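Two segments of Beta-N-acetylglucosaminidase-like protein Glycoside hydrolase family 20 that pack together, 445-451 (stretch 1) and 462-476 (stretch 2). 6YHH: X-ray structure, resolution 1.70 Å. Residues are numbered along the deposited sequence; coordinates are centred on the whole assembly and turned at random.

Stretch 1 (445-451) GGEATMW
Stretch 2, residues 462-476: SRVWPRTAAIAERLW

Residues 445-450 form a β-strand that runs nearly antiparallel to the helix 467-476, with the two axes at 174° and 8.6 Å apart at closest approach. The register is set by three CA pairs: Gly446-Leu475 at 6.6 Å, Ala448-Thr468 at 6.7 Å and Met450-Val464 at 6.8 Å. Alternation along the extended strand directs Ala448 and Met450 toward the helical segment, whereas Glu447 points away.

The contact is one of van der Waals packing, without hydrogen bonds between the stretches, and buries 323 Å² in total. At one end, Leu475 (chi1 m, chi2 t) lies over the backbone of Gly446 (phi/psi -146/171), its CD1 3.4 Å from Gly446 O. A CB on Gly446 would fall 3.0 Å from Leu475 CD2, a clash, so the absence of a side chain makes room for the leucine. In the middle, Ala448 CB packs 3.9 Å from Ile471 CD1 (Ile471 chi1 m, chi2 t) and 4.1 Å from Thr468 OG1. Met450, in a t, p, t conformation, covers the other end: its CG is 3.6 Å from Val464 CG2 (Val464 chi1 t), and its CE reaches 3.3 Å from Arg463 CB. The end of Arg463 leads away from the strand, leaving its aliphatic base to meet the methionine.

Side-chain and backbone hydrogen bonds within stretch 2 link the two helices across the break. The helix 462-464 ends before Trp465 (phi/psi -118/139), and a cis peptide precedes Pro466, the N-cap residue of the next helix. Val464 O links the two helices, accepting from Thr468 N at 2.9 Å and from Thr468 OG1 (chi1 m) at 2.7 Å. Arg467 NH2 likewise donates to Arg463 O at 2.8 Å. A separate, local bond joins neighbours within the first helix, Arg463 NH1 donating to Ser462 OG at 3.1 Å.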

# COMPACT_ATOMS: atom_id res chain seq x y z
N GLY A 445 -11.00 14.67 26.08
CA GLY A 445 -10.58 13.35 25.69
C GLY A 445 -9.08 13.29 25.50
O GLY A 445 -8.32 13.97 26.21
N GLY A 446 -8.64 12.44 24.57
CA GLY A 446 -7.19 12.24 24.38
C GLY A 446 -6.87 11.99 22.93
O GLY A 446 -7.77 11.77 22.10
N GLU A 447 -5.56 12.00 22.67
CA GLU A 447 -5.08 11.78 21.35
C GLU A 447 -3.70 11.13 21.31
O GLU A 447 -2.76 11.64 21.92
CB GLU A 447 -5.09 13.13 20.70
CG GLU A 447 -4.66 13.20 19.33
CD GLU A 447 -4.84 14.67 18.83
OE1 GLU A 447 -3.80 15.31 18.60
OE2 GLU A 447 -6.00 15.16 18.65
N ALA A 448 -3.61 10.07 20.53
CA ALA A 448 -2.30 9.42 20.22
C ALA A 448 -1.59 10.34 19.24
O ALA A 448 -2.24 10.84 18.28
CB ALA A 448 -2.51 8.05 19.62
N THR A 449 -0.30 10.56 19.45
CA THR A 449 0.46 11.44 18.56
C THR A 449 1.54 10.69 17.81
O THR A 449 2.53 10.28 18.38
CB THR A 449 1.15 12.61 19.29
OG1 THR A 449 2.06 12.10 20.30
CG2 THR A 449 0.14 13.53 19.92
N MET A 450 1.35 10.51 16.51
CA MET A 450 2.37 9.88 15.66
C MET A 450 3.27 10.88 14.98
O MET A 450 3.04 11.29 13.82
CB MET A 450 1.79 8.94 14.62
CG MET A 450 2.91 8.11 13.94
SD MET A 450 3.84 7.10 15.11
CE MET A 450 5.35 6.90 14.14
N TRP A 451 4.25 11.33 15.73
CA TRP A 451 5.38 12.11 15.23
C TRP A 451 6.22 11.23 14.27
O TRP A 451 6.39 10.04 14.52
CB TRP A 451 6.22 12.65 16.33
CG TRP A 451 5.45 13.44 17.33
CD1 TRP A 451 4.99 13.02 18.54
CD2 TRP A 451 4.86 14.72 17.12
NE1 TRP A 451 4.22 14.01 19.14
CE2 TRP A 451 4.08 15.03 18.26
CE3 TRP A 451 4.89 15.61 16.07
CZ2 TRP A 451 3.46 16.27 18.42
CZ3 TRP A 451 4.28 16.83 16.22
CH2 TRP A 451 3.57 17.16 17.36
N SER A 462 3.17 0.33 11.14
CA SER A 462 3.77 -0.53 12.13
C SER A 462 4.01 0.18 13.46
O SER A 462 4.15 -0.47 14.53
CB SER A 462 5.11 -1.12 11.65
OG SER A 462 6.15 -0.21 11.61
N ARG A 463 4.18 1.47 13.40
CA ARG A 463 4.32 2.29 14.63
C ARG A 463 2.94 2.59 15.25
O ARG A 463 2.74 2.52 16.49
CB ARG A 463 5.12 3.57 14.30
CG ARG A 463 6.64 3.35 14.39
CD ARG A 463 7.21 2.22 13.57
NE ARG A 463 8.62 2.00 13.91
CZ ARG A 463 9.19 0.78 13.97
NH1 ARG A 463 8.55 -0.31 13.53
NH2 ARG A 463 10.47 0.67 14.40
N VAL A 464 1.98 2.99 14.43
CA VAL A 464 0.64 3.38 14.94
C VAL A 464 -0.15 2.20 15.48
O VAL A 464 -0.77 2.33 16.54
CB VAL A 464 -0.15 4.15 13.88
CG1 VAL A 464 -1.52 4.57 14.38
CG2 VAL A 464 0.65 5.37 13.51
N TRP A 465 -0.13 1.09 14.78
CA TRP A 465 -1.01 -0.10 15.02
C TRP A 465 -0.17 -1.28 15.37
O TRP A 465 0.89 -1.52 14.74
CB TRP A 465 -1.84 -0.39 13.76
CG TRP A 465 -2.60 0.85 13.28
CD1 TRP A 465 -2.30 1.68 12.19
CD2 TRP A 465 -3.75 1.45 13.92
NE1 TRP A 465 -3.19 2.74 12.17
CE2 TRP A 465 -4.08 2.61 13.20
CE3 TRP A 465 -4.50 1.12 15.09
CZ2 TRP A 465 -5.11 3.44 13.59
CZ3 TRP A 465 -5.56 1.94 15.45
CH2 TRP A 465 -5.84 3.12 14.70
N PRO A 466 -0.60 -2.11 16.36
CA PRO A 466 -1.91 -2.03 16.97
C PRO A 466 -1.98 -1.24 18.26
O PRO A 466 -3.06 -1.20 18.90
CB PRO A 466 -2.22 -3.50 17.28
CG PRO A 466 -0.85 -4.03 17.66
CD PRO A 466 0.11 -3.33 16.71
N ARG A 467 -0.94 -0.56 18.69
CA ARG A 467 -1.01 0.16 19.95
C ARG A 467 -2.09 1.22 20.02
O ARG A 467 -2.69 1.42 21.12
CB ARG A 467 0.34 0.73 20.41
CG ARG A 467 1.40 -0.33 20.74
CD ARG A 467 2.80 0.14 21.14
NE ARG A 467 3.36 0.82 19.95
CZ ARG A 467 4.08 1.91 19.96
NH1 ARG A 467 4.53 2.43 21.07
NH2 ARG A 467 4.34 2.50 18.80
N THR A 468 -2.38 1.92 18.94
CA THR A 468 -3.41 2.92 18.96
C THR A 468 -4.82 2.32 19.17
O THR A 468 -5.72 3.00 19.61
CB THR A 468 -3.30 3.81 17.72
OG1 THR A 468 -1.97 4.38 17.78
CG2 THR A 468 -4.36 4.88 17.70
N ALA A 469 -4.95 1.02 18.88
CA ALA A 469 -6.24 0.31 19.14
C ALA A 469 -6.49 0.17 20.62
O ALA A 469 -7.62 0.35 21.07
CB ALA A 469 -6.34 -0.98 18.38
N ALA A 470 -5.43 -0.05 21.41
CA ALA A 470 -5.54 -0.05 22.87
C ALA A 470 -5.86 1.36 23.41
O ALA A 470 -6.65 1.51 24.30
CB ALA A 470 -4.29 -0.64 23.50
N ILE A 471 -5.26 2.39 22.80
CA ILE A 471 -5.57 3.73 23.14
C ILE A 471 -7.05 4.03 22.82
O ILE A 471 -7.74 4.69 23.66
CB ILE A 471 -4.62 4.73 22.47
CG1 ILE A 471 -3.22 4.52 23.03
CG2 ILE A 471 -5.08 6.18 22.63
CD1 ILE A 471 -2.14 5.27 22.26
N ALA A 472 -7.55 3.55 21.69
CA ALA A 472 -8.94 3.73 21.34
C ALA A 472 -9.81 3.20 22.45
O ALA A 472 -10.85 3.78 22.77
CB ALA A 472 -9.28 3.10 20.00
N GLU A 473 -9.45 2.01 22.97
CA GLU A 473 -10.25 1.44 24.08
C GLU A 473 -10.23 2.33 25.32
O GLU A 473 -11.29 2.64 25.96
CB GLU A 473 -9.82 0.05 24.41
CG GLU A 473 -10.47 -0.48 25.69
CD GLU A 473 -10.53 -1.98 25.67
OE1 GLU A 473 -9.76 -2.64 26.40
OE2 GLU A 473 -11.28 -2.51 24.80
N ARG A 474 -9.06 2.85 25.67
CA ARG A 474 -9.03 3.81 26.78
C ARG A 474 -9.91 5.02 26.58
O ARG A 474 -10.49 5.56 27.54
CB ARG A 474 -7.60 4.23 27.11
CG ARG A 474 -7.44 5.21 28.30
CD ARG A 474 -8.04 4.74 29.63
NE ARG A 474 -7.50 3.43 29.91
CZ ARG A 474 -8.21 2.33 30.15
NH1 ARG A 474 -9.55 2.28 30.26
NH2 ARG A 474 -7.54 1.24 30.27
N LEU A 475 -10.04 5.50 25.37
CA LEU A 475 -10.73 6.72 25.12
C LEU A 475 -12.24 6.50 25.00
O LEU A 475 -12.99 7.45 25.18
CB LEU A 475 -10.16 7.39 23.86
CG LEU A 475 -8.69 7.81 24.06
CD1 LEU A 475 -8.20 8.41 22.73
CD2 LEU A 475 -8.45 8.70 25.27
N TRP A 476 -12.67 5.26 24.71
CA TRP A 476 -14.11 4.96 24.52
C TRP A 476 -14.71 4.24 25.73
O TRP A 476 -15.80 4.57 26.20
CB TRP A 476 -14.28 4.10 23.25
CG TRP A 476 -15.72 3.61 23.05
CD1 TRP A 476 -16.34 2.64 23.75
CD2 TRP A 476 -16.66 4.12 22.12
NE1 TRP A 476 -17.66 2.53 23.33
CE2 TRP A 476 -17.86 3.41 22.30
CE3 TRP A 476 -16.59 5.09 21.10
CZ2 TRP A 476 -19.01 3.69 21.57
CZ3 TRP A 476 -17.76 5.35 20.37
CH2 TRP A 476 -18.95 4.65 20.61